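Local coordinates for protein bifunctional endomannanase/endoglucanase (Caldanaerobius polysaccharolyticus, PDB 3W0K) that probably hydrolyses beta-1,4-linked mannan and glucan chains as a bifunctional endomannanase and endoglucanase of glycoside hydrolase family 5, at residues E97-N100 and R106-D109. Numbering follows the deposited sequence.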
# COMPACT_ATOMS: atom_id res chain seq x y z
N GLU A 97 14.10 14.51 0.06
CA GLU A 97 15.19 13.62 -0.34
C GLU A 97 16.31 14.43 -0.98
O GLU A 97 16.08 15.48 -1.57
CB GLU A 97 14.71 12.58 -1.36
CG GLU A 97 13.78 11.52 -0.78
CD GLU A 97 14.42 10.73 0.34
OE1 GLU A 97 15.55 10.22 0.15
OE2 GLU A 97 13.82 10.65 1.42
N ARG A 98 17.54 13.93 -0.83
CA ARG A 98 18.70 14.58 -1.43
C ARG A 98 18.80 14.13 -2.89
O ARG A 98 18.99 14.95 -3.79
CB ARG A 98 19.98 14.15 -0.70
CG ARG A 98 21.25 14.78 -1.25
CD ARG A 98 22.50 14.11 -0.68
NE ARG A 98 22.65 12.74 -1.19
CZ ARG A 98 23.56 11.87 -0.75
NH1 ARG A 98 24.41 12.21 0.22
NH2 ARG A 98 23.61 10.66 -1.29
N ASP A 99 18.63 12.83 -3.10
CA ASP A 99 18.73 12.22 -4.42
C ASP A 99 17.40 11.91 -5.07
O ASP A 99 16.34 12.01 -4.44
CB ASP A 99 19.51 10.91 -4.31
CG ASP A 99 20.84 11.07 -3.61
OD1 ASP A 99 21.45 12.15 -3.72
OD2 ASP A 99 21.28 10.10 -2.95
N ASN A 100 17.47 11.50 -6.34
CA ASN A 100 16.31 11.10 -7.12
C ASN A 100 16.53 9.64 -7.53
O ASN A 100 17.32 9.35 -8.42
CB ASN A 100 16.15 11.96 -8.37
CG ASN A 100 15.04 11.46 -9.28
OD1 ASN A 100 14.22 10.62 -8.88
ND2 ASN A 100 15.01 11.95 -10.51
N ARG A 106 23.71 6.62 -7.32
CA ARG A 106 23.98 6.52 -5.89
C ARG A 106 22.73 6.13 -5.08
O ARG A 106 22.82 5.35 -4.13
CB ARG A 106 24.62 7.81 -5.35
CG ARG A 106 23.75 9.05 -5.46
CD ARG A 106 24.54 10.31 -5.14
NE ARG A 106 23.69 11.50 -5.14
CZ ARG A 106 23.38 12.23 -6.21
NH1 ARG A 106 23.85 11.90 -7.41
NH2 ARG A 106 22.56 13.27 -6.09
N ALA A 107 21.57 6.65 -5.48
CA ALA A 107 20.32 6.33 -4.79
C ALA A 107 19.87 4.92 -5.16
O ALA A 107 19.36 4.18 -4.31
CB ALA A 107 19.24 7.35 -5.14
N GLN A 108 20.06 4.56 -6.43
CA GLN A 108 19.69 3.24 -6.90
C GLN A 108 20.54 2.19 -6.21
O GLN A 108 20.03 1.15 -5.82
CB GLN A 108 19.82 3.17 -8.42
CG GLN A 108 18.78 4.03 -9.12
CD GLN A 108 19.04 4.24 -10.59
OE1 GLN A 108 20.04 3.76 -11.14
NE2 GLN A 108 18.16 5.00 -11.24
N ASP A 109 21.83 2.49 -6.03
CA ASP A 109 22.72 1.55 -5.35
C ASP A 109 22.29 1.39 -3.89
O ASP A 109 22.31 0.28 -3.36
CB ASP A 109 24.18 2.04 -5.41
CG ASP A 109 24.80 1.88 -6.80
OD1 ASP A 109 24.20 1.21 -7.67
OD2 ASP A 109 25.90 2.43 -7.01
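In the beta/alpha barrel, a salt-bridge network built on D99, R98 and R106 ties the long loop that follows the third barrel strand, 78-83, to the first turn of helix 105-121. D99 lies between the two arginines, and its carboxylate accepts from both. R106 reaches OD1 with the edge of its guanidinium: R106 NE is 2.7 Å from D99 OD1, and R106 NH2 is 2.8 Å from the same oxygen. Both bonds are weak and strongly bent at their hydrogens, because one oxygen is shared by two neighbouring N-H groups. The guanidinium stands almost perpendicular to the carboxylate, at 88°. R106 starts with CG between its backbone N and carbonyl carbon (chi1 63°) and then runs extended to NE, which brings the edge of the guanidinium up to D99 OD1.

R98 grips the same carboxylate side-on, one nitrogen to each oxygen: its NE lies 2.9 Å from D99 OD1, approaching from above the carboxylate plane, while R98 NH2 meets the syn lone pair of D99 OD2, also at 2.9 Å. A bend at chi3 (69°) turns the R98 guanidinium back onto its neighbour. Y54 OH adds a further hydrogen bond to OD2. Apart from the charged groups, the apolar part of the contact is small: D99 CB rests on A107 CB at 3.7 Å, at the pair of residues whose CA atoms are nearest across the contact. Beyond the network, N100 N bonds to D104 OD2, just before the helix, and N100 ND2 to the carbonyl of Y144.

The like-charged R98 NH2 and R106 NE come within 3.9 Å of each other, a proximity that the shared carboxylate probably offsets; with three nitrogens on OD1, D99 is likely to remain ionised.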